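PDB 2JAF: halorhodopsin from Halobacterium salinarum, which uses light absorbed by a bound retinal to pump chloride ions across the cell membrane. Local coordinates for residues V102-G107 with A151-S156; L110-S115 with F240-F245; P117-A122 with V205-Y210. The protein carries 2 engineered substitutions. All blocks are in the same frame, centred on the assembly; numbering follows the deposited sequence.

Interaction 1: residues V102-G107 with A151-S156; sequences VRSQWG and AAMTTS. With PLM (palmitic acid), chain E.
The methyl end of Met153 carries the apolar part of this contact, wedged between two side chains of 102-107. Its CE lies 3.6 Å from Trp106 CB. The thioether is bent at both chi2 and chi3 (-62° and 96°), and this folding brings the methyl in beside the start of the indole instead of letting the chain run straight past it. The sulfur adds a Met-aromatic contact: SD is 4.8 Å from the centroid of the five-membered ring of Trp106 and meets the ring obliquely. Met153 CE also sits 3.5 Å from Ser104 OG, and that hydroxyl is hydrogen-bonded to Glu219, so the methyl packs against an oxygen whose polar need is already met.

Strand 101-104 pairs antiparallel with strand 87-90 as a two-stranded hairpin, as in the extracellular loop between the second and third helices of bacteriorhodopsin relatives. Gln105, at the centre of an inverse gamma turn, leads from it into helix 106-127. Helix 131-153 ends close by, and Thr154 is the first residue past it to lose helical angles.

Lipid contacts complete the site. C2 of the palmitic acid of chain E lies over one face of the Trp106 ring, 3.5 Å from NE1, while C4 lies over the six-membered ring on that same face. The same C2 is 3.7 Å from Met153 SD, which joins thioether, indole and fatty acid in one cluster. Were Trp106 an alanine, the palmitic acid chain would probably lose the flat face it lies on and Met153 SD its aromatic neighbour. Met153 also packs on Leu84 of a neighbouring subunit.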
loop_
_atom_site.group_PDB
_atom_site.type_symbol
_atom_site.label_atom_id
_atom_site.label_comp_id
_atom_site.label_asym_id
_atom_site.label_seq_id
_atom_site.Cartn_x
_atom_site.Cartn_y
_atom_site.Cartn_z
ATOM N N VAL A 102 -12.646 -8.246 24.556
ATOM C CA VAL A 102 -13.739 -8.177 23.598
ATOM C C VAL A 102 -13.267 -8.662 22.234
ATOM O O VAL A 102 -12.098 -8.516 21.878
ATOM C CB VAL A 102 -14.297 -6.737 23.463
ATOM C CG1 VAL A 102 -14.749 -6.227 24.824
ATOM C CG2 VAL A 102 -13.255 -5.825 22.859
ATOM N N ARG A 103 -14.187 -9.253 21.480
ATOM C CA ARG A 103 -13.884 -9.766 20.153
ATOM C C ARG A 103 -13.813 -8.619 19.148
ATOM O O ARG A 103 -14.794 -7.893 18.948
ATOM C CB ARG A 103 -14.969 -10.772 19.747
ATOM C CG ARG A 103 -14.823 -11.366 18.360
ATOM C CD ARG A 103 -15.997 -12.294 18.066
ATOM N NE ARG A 103 -15.907 -13.541 18.819
ATOM C CZ ARG A 103 -15.384 -14.664 18.339
ATOM N NH1 ARG A 103 -14.906 -14.702 17.100
ATOM N NH2 ARG A 103 -15.340 -15.750 19.097
ATOM N N SER A 104 -12.652 -8.462 18.515
ATOM C CA SER A 104 -12.445 -7.404 17.532
ATOM C C SER A 104 -12.281 -7.960 16.122
ATOM O O SER A 104 -11.324 -8.675 15.838
ATOM C CB SER A 104 -11.202 -6.582 17.894
ATOM O OG SER A 104 -10.915 -5.626 16.887
ATOM N N GLN A 105 -13.223 -7.633 15.243
ATOM C CA GLN A 105 -13.166 -8.088 13.856
ATOM C C GLN A 105 -12.275 -7.097 13.119
ATOM O O GLN A 105 -12.722 -6.391 12.214
ATOM C CB GLN A 105 -14.570 -8.097 13.237
ATOM C CG GLN A 105 -15.579 -8.976 13.972
ATOM C CD GLN A 105 -16.932 -9.040 13.274
ATOM O OE1 GLN A 105 -17.485 -8.017 12.867
ATOM N NE2 GLN A 105 -17.478 -10.245 13.149
ATOM N N TRP A 106 -11.007 -7.047 13.514
ATOM C CA TRP A 106 -10.066 -6.112 12.912
ATOM C C TRP A 106 -9.789 -6.348 11.433
ATOM O O TRP A 106 -9.268 -5.467 10.747
ATOM C CB TRP A 106 -8.750 -6.076 13.700
ATOM C CG TRP A 106 -7.988 -7.361 13.770
ATOM C CD1 TRP A 106 -8.004 -8.272 14.792
ATOM C CD2 TRP A 106 -7.041 -7.848 12.814
ATOM N NE1 TRP A 106 -7.121 -9.288 14.531
ATOM C CE2 TRP A 106 -6.515 -9.055 13.323
ATOM C CE3 TRP A 106 -6.583 -7.380 11.575
ATOM C CZ2 TRP A 106 -5.554 -9.803 12.637
ATOM C CZ3 TRP A 106 -5.628 -8.124 10.892
ATOM C CH2 TRP A 106 -5.124 -9.324 11.428
ATOM N N GLY A 107 -10.139 -7.533 10.941
ATOM C CA GLY A 107 -9.940 -7.810 9.534
ATOM C C GLY A 107 -10.838 -6.915 8.693
ATOM O O GLY A 107 -10.544 -6.644 7.530
ATOM N N ALA A 151 -7.250 2.676 16.168
ATOM C CA ALA A 151 -8.193 2.955 17.248
ATOM C C ALA A 151 -8.635 1.648 17.907
ATOM O O ALA A 151 -8.713 1.556 19.134
ATOM C CB ALA A 151 -9.406 3.712 16.701
ATOM N N ALA A 152 -8.925 0.638 17.087
ATOM C CA ALA A 152 -9.364 -0.657 17.596
ATOM C C ALA A 152 -8.259 -1.435 18.317
ATOM O O ALA A 152 -8.516 -2.117 19.307
ATOM C CB ALA A 152 -9.924 -1.501 16.451
ATOM N N MET A 153 -7.030 -1.329 17.824
ATOM C CA MET A 153 -5.907 -2.065 18.412
ATOM C C MET A 153 -5.250 -1.424 19.633
ATOM O O MET A 153 -4.508 -2.091 20.357
ATOM C CB MET A 153 -4.831 -2.306 17.351
ATOM C CG MET A 153 -5.287 -3.158 16.178
ATOM S SD MET A 153 -5.783 -4.830 16.649
ATOM C CE MET A 153 -7.594 -4.619 16.816
ATOM N N THR A 154 -5.508 -0.137 19.861
ATOM C CA THR A 154 -4.906 0.570 20.989
ATOM C C THR A 154 -5.506 0.132 22.327
ATOM O O THR A 154 -6.719 0.150 22.505
ATOM C CB THR A 154 -5.065 2.086 20.797
ATOM O OG1 THR A 154 -4.294 2.486 19.657
ATOM C CG2 THR A 154 -4.589 2.854 22.038
ATOM N N THR A 155 -4.648 -0.256 23.268
ATOM C CA THR A 155 -5.122 -0.736 24.562
ATOM C C THR A 155 -4.586 -0.011 25.789
ATOM O O THR A 155 -5.083 -0.233 26.898
ATOM C CB THR A 155 -4.768 -2.220 24.750
ATOM O OG1 THR A 155 -3.342 -2.372 24.697
ATOM C CG2 THR A 155 -5.407 -3.069 23.662
ATOM N N SER A 156 -3.591 0.853 25.612
ATOM C CA SER A 156 -2.998 1.526 26.767
ATOM C C SER A 156 -3.895 2.538 27.466
ATOM O O SER A 156 -3.901 2.617 28.698
ATOM C CB SER A 156 -1.662 2.182 26.384
ATOM O OG SER A 156 -1.845 3.259 25.479
HETATM C C1 PLM E . -3.932 -8.758 16.940
HETATM O O1 PLM E . -4.272 -9.956 16.908
HETATM O O2 PLM E . -3.465 -8.222 17.970
HETATM C C2 PLM E . -4.103 -7.944 15.668
HETATM C C3 PLM E . -2.854 -7.506 14.907
HETATM C C4 PLM E . -3.315 -6.751 13.664
HETATM C C5 PLM E . -2.214 -6.229 12.759
HETATM C C6 PLM E . -1.710 -7.268 11.778
HETATM C C7 PLM E . -1.948 -6.885 10.328
HETATM C C8 PLM E . -1.419 -7.943 9.383
HETATM C C9 PLM E . -1.651 -7.523 7.940
HETATM C CA PLM E . -1.135 -8.552 6.951
HETATM C CB PLM E . -1.095 -8.183 5.474
HETATM C CC PLM E . -0.215 -7.001 5.103
HETATM C CD PLM E . -0.231 -6.787 3.602
HETATM C CE PLM E . 0.651 -5.599 3.220
HETATM C CF PLM E . -0.068 -4.809 2.133
HETATM C CG PLM E . 0.739 -3.595 1.704
#

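Interaction 2: residues L110-S115 with F240-F245; sequences LTWALS and FAKYVF. With RET (retinal), chain G; PLM (palmitic acid), chain D.
Trp112 and Ser115 are the two residues of 110-115 that meet Lys242 on helix 227-255. Ahead of them, Leu110 turns to the palmitic acid of chain D, its CD2 3.7 Å from the lipid C4. The carbonyl oxygen of Thr111 accepts from the backbone N of both Leu114 and Ser115. Trp112 spreads its indole along the polyene of retinal: C12 lies over one face, displaced toward the rim, and CD1 comes within 3.6 Å of RET C14. Lys242 NZ approaches the same ring obliquely, 4.3 Å from Trp112 CD1. Leu114 then packs its CB on the acyl chain, 3.9 Å from C8. At Ser115, OG stands between the backbone N and the carbonyl carbon (chi1 66°), a placement that lets it make a weak bond to Thr111 O, and it faces Lys242 NZ at 3.6 Å without a hydrogen bond between them. The lysine reaches across nearly extended and bends only at its last torsion, chi4 65°, a turn that brings NZ to RET C15. Lys242 leaves a helix that widens to a pi-type turn over 240-244. NZ is joined covalently to RET C15 at 1.3 Å, a length consistent with the Schiff base of retinal proteins; the chromophore is thereby tied to helix 227-255, with Trp112 and Ser115 of helix 106-127 lining its attachment point.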
loop_
_atom_site.group_PDB
_atom_site.type_symbol
_atom_site.label_atom_id
_atom_site.label_comp_id
_atom_site.label_asym_id
_atom_site.label_seq_id
_atom_site.Cartn_x
_atom_site.Cartn_y
_atom_site.Cartn_z
ATOM N N LEU A 110 -8.890 -3.691 8.222
ATOM C CA LEU A 110 -7.753 -3.926 7.345
ATOM C C LEU A 110 -8.130 -4.045 5.864
ATOM O O LEU A 110 -7.511 -3.421 4.999
ATOM C CB LEU A 110 -7.020 -5.204 7.763
ATOM C CG LEU A 110 -5.820 -5.549 6.876
ATOM C CD1 LEU A 110 -4.722 -4.506 7.089
ATOM C CD2 LEU A 110 -5.307 -6.946 7.205
ATOM N N THR A 111 -9.142 -4.853 5.560
ATOM C CA THR A 111 -9.533 -5.028 4.167
ATOM C C THR A 111 -10.184 -3.781 3.571
ATOM O O THR A 111 -10.143 -3.579 2.357
ATOM C CB THR A 111 -10.471 -6.237 3.992
ATOM O OG1 THR A 111 -11.730 -5.971 4.616
ATOM C CG2 THR A 111 -9.848 -7.475 4.625
ATOM N N TRP A 112 -10.777 -2.938 4.413
ATOM C CA TRP A 112 -11.396 -1.709 3.907
ATOM C C TRP A 112 -10.312 -0.891 3.202
ATOM O O TRP A 112 -10.598 -0.117 2.284
ATOM C CB TRP A 112 -11.987 -0.852 5.039
ATOM C CG TRP A 112 -13.222 -1.411 5.701
ATOM C CD1 TRP A 112 -14.061 -2.364 5.204
ATOM C CD2 TRP A 112 -13.764 -1.021 6.972
ATOM N NE1 TRP A 112 -15.091 -2.599 6.089
ATOM C CE2 TRP A 112 -14.931 -1.787 7.182
ATOM C CE3 TRP A 112 -13.373 -0.097 7.954
ATOM C CZ2 TRP A 112 -15.713 -1.663 8.337
ATOM C CZ3 TRP A 112 -14.152 0.027 9.104
ATOM C CH2 TRP A 112 -15.310 -0.756 9.285
ATOM N N ALA A 113 -9.062 -1.069 3.639
ATOM C CA ALA A 113 -7.930 -0.347 3.063
ATOM C C ALA A 113 -7.696 -0.698 1.596
ATOM O O ALA A 113 -6.968 0.001 0.895
ATOM C CB ALA A 113 -6.657 -0.610 3.887
ATOM N N LEU A 114 -8.310 -1.786 1.137
ATOM C CA LEU A 114 -8.200 -2.191 -0.260
ATOM C C LEU A 114 -9.545 -2.020 -0.975
ATOM O O LEU A 114 -9.593 -1.553 -2.110
ATOM C CB LEU A 114 -7.743 -3.648 -0.371
ATOM C CG LEU A 114 -7.670 -4.196 -1.801
ATOM C CD1 LEU A 114 -6.645 -3.421 -2.617
ATOM C CD2 LEU A 114 -7.312 -5.670 -1.756
ATOM N N SER A 115 -10.635 -2.386 -0.309
ATOM C CA SER A 115 -11.954 -2.266 -0.922
ATOM C C SER A 115 -12.451 -0.831 -1.087
ATOM O O SER A 115 -13.055 -0.511 -2.114
ATOM C CB SER A 115 -12.996 -3.076 -0.139
ATOM O OG SER A 115 -13.202 -2.553 1.164
ATOM N N PHE A 240 -25.228 -2.764 1.055
ATOM C CA PHE A 240 -25.606 -1.578 0.292
ATOM C C PHE A 240 -24.430 -0.755 -0.229
ATOM O O PHE A 240 -24.430 -0.333 -1.390
ATOM C CB PHE A 240 -26.536 -0.699 1.141
ATOM C CG PHE A 240 -27.886 -1.318 1.378
ATOM C CD1 PHE A 240 -28.857 -1.300 0.380
ATOM C CD2 PHE A 240 -28.155 -2.002 2.561
ATOM C CE1 PHE A 240 -30.071 -1.961 0.553
ATOM C CE2 PHE A 240 -29.368 -2.670 2.744
ATOM C CZ PHE A 240 -30.327 -2.650 1.738
ATOM N N ALA A 241 -23.421 -0.534 0.609
ATOM C CA ALA A 241 -22.280 0.271 0.186
ATOM C C ALA A 241 -21.411 -0.414 -0.859
ATOM O O ALA A 241 -20.663 0.249 -1.581
ATOM C CB ALA A 241 -21.434 0.669 1.396
ATOM N N LYS A 242 -21.492 -1.739 -0.935
ATOM C CA LYS A 242 -20.702 -2.477 -1.921
ATOM C C LYS A 242 -21.502 -3.152 -3.032
ATOM O O LYS A 242 -21.382 -2.791 -4.204
ATOM C CB LYS A 242 -19.851 -3.561 -1.249
ATOM C CG LYS A 242 -18.647 -3.053 -0.493
ATOM C CD LYS A 242 -17.879 -4.234 0.090
ATOM C CE LYS A 242 -16.542 -3.829 0.680
ATOM N NZ LYS A 242 -16.681 -2.946 1.829
ATOM N N TYR A 243 -22.308 -4.142 -2.663
ATOM C CA TYR A 243 -23.050 -4.894 -3.664
ATOM C C TYR A 243 -24.108 -4.082 -4.397
ATOM O O TYR A 243 -24.090 -4.032 -5.628
ATOM C CB TYR A 243 -23.669 -6.156 -3.042
ATOM C CG TYR A 243 -22.741 -6.899 -2.092
ATOM C CD1 TYR A 243 -21.362 -6.930 -2.307
ATOM C CD2 TYR A 243 -23.242 -7.516 -0.945
ATOM C CE1 TYR A 243 -20.497 -7.543 -1.389
ATOM C CE2 TYR A 243 -22.393 -8.132 -0.025
ATOM C CZ TYR A 243 -21.024 -8.135 -0.249
ATOM O OH TYR A 243 -20.182 -8.672 0.698
ATOM N N VAL A 244 -25.020 -3.448 -3.660
ATOM C CA VAL A 244 -26.066 -2.654 -4.300
ATOM C C VAL A 244 -25.435 -1.474 -5.024
ATOM O O VAL A 244 -25.795 -1.171 -6.167
ATOM C CB VAL A 244 -27.123 -2.155 -3.265
ATOM C CG1 VAL A 244 -28.099 -1.179 -3.928
ATOM C CG2 VAL A 244 -27.906 -3.342 -2.719
ATOM N N PHE A 245 -24.472 -0.827 -4.374
ATOM C CA PHE A 245 -23.779 0.309 -4.967
ATOM C C PHE A 245 -23.157 -0.087 -6.304
ATOM O O PHE A 245 -23.316 0.617 -7.307
ATOM C CB PHE A 245 -22.687 0.813 -4.013
ATOM C CG PHE A 245 -21.772 1.840 -4.618
ATOM C CD1 PHE A 245 -20.648 1.453 -5.345
ATOM C CD2 PHE A 245 -22.034 3.197 -4.466
ATOM C CE1 PHE A 245 -19.798 2.406 -5.911
ATOM C CE2 PHE A 245 -21.190 4.154 -5.027
ATOM C CZ PHE A 245 -20.072 3.757 -5.750
HETATM C C1 RET G . -14.085 3.858 11.196
HETATM C C2 RET G . -13.715 4.308 12.688
HETATM C C3 RET G . -12.935 5.637 12.835
HETATM C C4 RET G . -13.766 6.850 12.211
HETATM C C5 RET G . -14.301 6.603 10.744
HETATM C C6 RET G . -14.478 5.153 10.218
HETATM C C7 RET G . -14.889 4.981 8.783
HETATM C C8 RET G . -15.012 3.885 7.986
HETATM C C9 RET G . -15.649 3.873 6.697
HETATM C C10 RET G . -15.714 2.565 6.212
HETATM C C11 RET G . -16.292 2.213 5.011
HETATM C C12 RET G . -16.361 0.860 4.644
HETATM C C13 RET G . -16.881 0.403 3.364
HETATM C C14 RET G . -16.790 -1.011 3.214
HETATM C C15 RET G . -17.004 -1.701 2.044
HETATM C C16 RET G . -12.790 3.122 10.693
HETATM C C17 RET G . -15.308 2.814 11.350
HETATM C C18 RET G . -14.629 7.856 9.948
HETATM C C19 RET G . -16.335 5.204 6.052
HETATM C C20 RET G . -17.494 1.359 2.324
HETATM C C1 PLM D . -7.862 -10.521 4.057
HETATM O O1 PLM D . -7.619 -11.658 4.497
HETATM O O2 PLM D . -8.913 -10.264 3.427
HETATM C C2 PLM D . -6.832 -9.437 4.318
HETATM C C3 PLM D . -6.406 -8.613 3.108
HETATM C C4 PLM D . -5.398 -7.576 3.583
HETATM C C5 PLM D . -4.940 -6.731 2.413
HETATM C C6 PLM D . -5.135 -5.253 2.647
HETATM C C7 PLM D . -4.368 -4.568 1.534
HETATM C C8 PLM D . -4.457 -3.063 1.621
HETATM C C9 PLM D . -3.692 -2.454 0.457
HETATM C CA PLM D . -3.726 -0.939 0.515
HETATM C CB PLM D . -3.373 -0.145 -0.735
HETATM C CC PLM D . -4.260 -0.329 -1.955
HETATM C CD PLM D . -3.763 0.593 -3.053
HETATM C CE PLM D . -4.627 0.467 -4.308
HETATM C CF PLM D . -3.951 1.235 -5.435
HETATM C CG PLM D . -4.776 1.151 -6.709
#

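Interaction 3: residues P117-A122 with V205-Y210; sequences PMILLA and VLWLGY. With RET (retinal), chain G.
Trp207 reaches Ile119 and Leu120 with the far end of its six-membered ring. The backbones are well separated, 11.3 Å between the CA atoms of Ile119 and Trp207 at their nearest, and the indole and both aliphatic side chains bridge the distance. Ile119 comes in at the ring edge, near its plane, with CG2 3.9 Å from Trp207 CZ2. Leu120 arrives obliquely, its CG 3.9 Å from Trp207 CH2. The CG2 branch of Ile119 lies opposite the backbone N while CG1 takes the place beside it (chi1 -68°), and the extended CG1 arm carries CD1 to within 3.9 Å of RET C20.

Packing is densest where retinal joins in. Its C20 methyl sits over one face of the Trp207 ring, 3.5 Å from NE1, and its C19 methyl is 3.3 Å from the Trp207 carbonyl oxygen. Tyr210 makes no contact with 117-122 but lays its ring flat on the polyene, C12 above the ring centre and 3.5 Å from CE2; Trp207 O lies at the edge of that ring, in its plane. Trp207, Tyr210 and Ile119 form part of the retinal pocket, as in the bacteriorhodopsin family. The other flank of 205-210 is looser: Val205 and Leu208 stand on the surface, probably toward lipid, and meet nothing of 117-122.

Helix 106-127 is kinked at Pro117, whose N lacks a bond to the preceding turn. Around the contact, helix 131-153 brings Asp141 against Leu120 and Trp207, helix 158-180 sets Phe172 beside Trp207, and helix 227-255 supplies Phe245 to Ile119 and Asp238 as hydrogen-bond partner of the Tyr210 hydroxyl.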
loop_
_atom_site.group_PDB
_atom_site.type_symbol
_atom_site.label_atom_id
_atom_site.label_comp_id
_atom_site.label_asym_id
_atom_site.label_seq_id
_atom_site.Cartn_x
_atom_site.Cartn_y
_atom_site.Cartn_z
ATOM N N PRO A 117 -10.651 1.854 -1.546
ATOM C CA PRO A 117 -9.951 2.537 -2.637
ATOM C C PRO A 117 -10.508 2.068 -3.993
ATOM O O PRO A 117 -10.533 2.825 -4.965
ATOM C CB PRO A 117 -8.496 2.125 -2.416
ATOM C CG PRO A 117 -8.413 2.081 -0.927
ATOM C CD PRO A 117 -9.685 1.333 -0.561
ATOM N N MET A 118 -10.970 0.821 -4.055
ATOM C CA MET A 118 -11.541 0.311 -5.299
ATOM C C MET A 118 -12.891 0.960 -5.588
ATOM O O MET A 118 -13.233 1.216 -6.744
ATOM C CB MET A 118 -11.670 -1.212 -5.255
ATOM C CG MET A 118 -10.353 -1.926 -5.525
ATOM S SD MET A 118 -9.598 -1.382 -7.086
ATOM C CE MET A 118 -8.495 -0.110 -6.500
ATOM N N ILE A 119 -13.660 1.233 -4.539
ATOM C CA ILE A 119 -14.948 1.901 -4.712
ATOM C C ILE A 119 -14.668 3.293 -5.274
ATOM O O ILE A 119 -15.327 3.743 -6.217
ATOM C CB ILE A 119 -15.706 2.039 -3.359
ATOM C CG1 ILE A 119 -16.146 0.663 -2.856
ATOM C CG2 ILE A 119 -16.921 2.961 -3.520
ATOM C CD1 ILE A 119 -16.817 0.693 -1.473
ATOM N N LEU A 120 -13.680 3.970 -4.691
ATOM C CA LEU A 120 -13.304 5.314 -5.124
ATOM C C LEU A 120 -12.704 5.302 -6.532
ATOM O O LEU A 120 -12.874 6.250 -7.297
ATOM C CB LEU A 120 -12.321 5.929 -4.119
ATOM C CG LEU A 120 -12.924 6.120 -2.714
ATOM C CD1 LEU A 120 -11.850 6.525 -1.709
ATOM C CD2 LEU A 120 -14.022 7.181 -2.779
ATOM N N LEU A 121 -12.002 4.228 -6.871
ATOM C CA LEU A 121 -11.415 4.107 -8.200
ATOM C C LEU A 121 -12.543 4.015 -9.228
ATOM O O LEU A 121 -12.529 4.703 -10.249
ATOM C CB LEU A 121 -10.531 2.858 -8.286
ATOM C CG LEU A 121 -9.983 2.543 -9.683
ATOM C CD1 LEU A 121 -9.154 3.717 -10.196
ATOM C CD2 LEU A 121 -9.153 1.275 -9.631
ATOM N N ALA A 122 -13.529 3.168 -8.945
ATOM C CA ALA A 122 -14.664 2.998 -9.849
ATOM C C ALA A 122 -15.403 4.315 -10.041
ATOM O O ALA A 122 -15.717 4.706 -11.167
ATOM C CB ALA A 122 -15.618 1.934 -9.307
ATOM N N VAL A 205 -24.074 8.905 2.689
ATOM C CA VAL A 205 -24.975 8.364 3.700
ATOM C C VAL A 205 -24.538 7.006 4.245
ATOM O O VAL A 205 -24.484 6.805 5.462
ATOM C CB VAL A 205 -26.417 8.251 3.148
ATOM C CG1 VAL A 205 -27.334 7.629 4.189
ATOM C CG2 VAL A 205 -26.924 9.635 2.774
ATOM N N LEU A 206 -24.222 6.070 3.361
ATOM C CA LEU A 206 -23.827 4.745 3.825
ATOM C C LEU A 206 -22.468 4.749 4.534
ATOM O O LEU A 206 -22.309 4.089 5.562
ATOM C CB LEU A 206 -23.818 3.763 2.657
ATOM C CG LEU A 206 -25.186 3.624 1.975
ATOM C CD1 LEU A 206 -25.060 2.744 0.743
ATOM C CD2 LEU A 206 -26.194 3.034 2.952
ATOM N N TRP A 207 -21.495 5.486 4.001
ATOM C CA TRP A 207 -20.180 5.519 4.641
ATOM C C TRP A 207 -20.247 6.118 6.050
ATOM O O TRP A 207 -19.463 5.743 6.929
ATOM C CB TRP A 207 -19.167 6.275 3.762
ATOM C CG TRP A 207 -18.692 5.470 2.560
ATOM C CD1 TRP A 207 -19.463 4.688 1.737
ATOM C CD2 TRP A 207 -17.369 5.463 1.991
ATOM N NE1 TRP A 207 -18.704 4.207 0.694
ATOM C CE2 TRP A 207 -17.419 4.666 0.824
ATOM C CE3 TRP A 207 -16.150 6.058 2.353
ATOM C CZ2 TRP A 207 -16.296 4.448 0.013
ATOM C CZ3 TRP A 207 -15.030 5.842 1.546
ATOM C CH2 TRP A 207 -15.114 5.044 0.390
ATOM N N LEU A 208 -21.183 7.037 6.275
ATOM C CA LEU A 208 -21.339 7.632 7.600
ATOM C C LEU A 208 -21.825 6.583 8.600
ATOM O O LEU A 208 -21.622 6.721 9.810
ATOM C CB LEU A 208 -22.333 8.800 7.547
ATOM C CG LEU A 208 -21.784 10.139 7.057
ATOM C CD1 LEU A 208 -22.919 11.096 6.733
ATOM C CD2 LEU A 208 -20.890 10.722 8.145
ATOM N N GLY A 209 -22.469 5.532 8.100
ATOM C CA GLY A 209 -22.951 4.490 8.986
ATOM C C GLY A 209 -21.831 3.735 9.694
ATOM O O GLY A 209 -21.998 3.295 10.833
ATOM N N TYR A 210 -20.682 3.580 9.039
ATOM C CA TYR A 210 -19.592 2.830 9.662
ATOM C C TYR A 210 -19.056 3.434 10.961
ATOM O O TYR A 210 -18.922 2.723 11.956
ATOM C CB TYR A 210 -18.462 2.586 8.654
ATOM C CG TYR A 210 -18.898 1.672 7.528
ATOM C CD1 TYR A 210 -19.648 2.164 6.454
ATOM C CD2 TYR A 210 -18.581 0.313 7.542
ATOM C CE1 TYR A 210 -20.066 1.318 5.415
ATOM C CE2 TYR A 210 -18.996 -0.542 6.511
ATOM C CZ TYR A 210 -19.735 -0.032 5.451
ATOM O OH TYR A 210 -20.123 -0.864 4.423
HETATM C C1 RET G . -14.085 3.858 11.196
HETATM C C2 RET G . -13.715 4.308 12.688
HETATM C C3 RET G . -12.935 5.637 12.835
HETATM C C4 RET G . -13.766 6.850 12.211
HETATM C C5 RET G . -14.301 6.603 10.744
HETATM C C6 RET G . -14.478 5.153 10.218
HETATM C C7 RET G . -14.889 4.981 8.783
HETATM C C8 RET G . -15.012 3.885 7.986
HETATM C C9 RET G . -15.649 3.873 6.697
HETATM C C10 RET G . -15.714 2.565 6.212
HETATM C C11 RET G . -16.292 2.213 5.011
HETATM C C12 RET G . -16.361 0.860 4.644
HETATM C C13 RET G . -16.881 0.403 3.364
HETATM C C14 RET G . -16.790 -1.011 3.214
HETATM C C15 RET G . -17.004 -1.701 2.044
HETATM C C16 RET G . -12.790 3.122 10.693
HETATM C C17 RET G . -15.308 2.814 11.350
HETATM C C18 RET G . -14.629 7.856 9.948
HETATM C C19 RET G . -16.335 5.204 6.052
HETATM C C20 RET G . -17.494 1.359 2.324
#

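How the interactions relate
All three contacts draw on helix 106-127, reading along it from 102-107 at its start through 110-115 to 117-122. Their partners follow in the order 151-156, 205-210 and 240-245, so interaction 1 crosses both others along the chain, while interaction 3 falls entirely between the segments of interaction 2. Interactions 2 and 3 have centres about 6 Å apart near the middle of the protein, touch through Trp112 and Tyr210, and share retinal, held between Trp112 and Trp207. The centre of interaction 1 lies about 20 Å from that of interaction 2, by the hairpin. One helix thus connects the chromophore pocket with the end of the bundle that carries the hairpin 87-90/101-104.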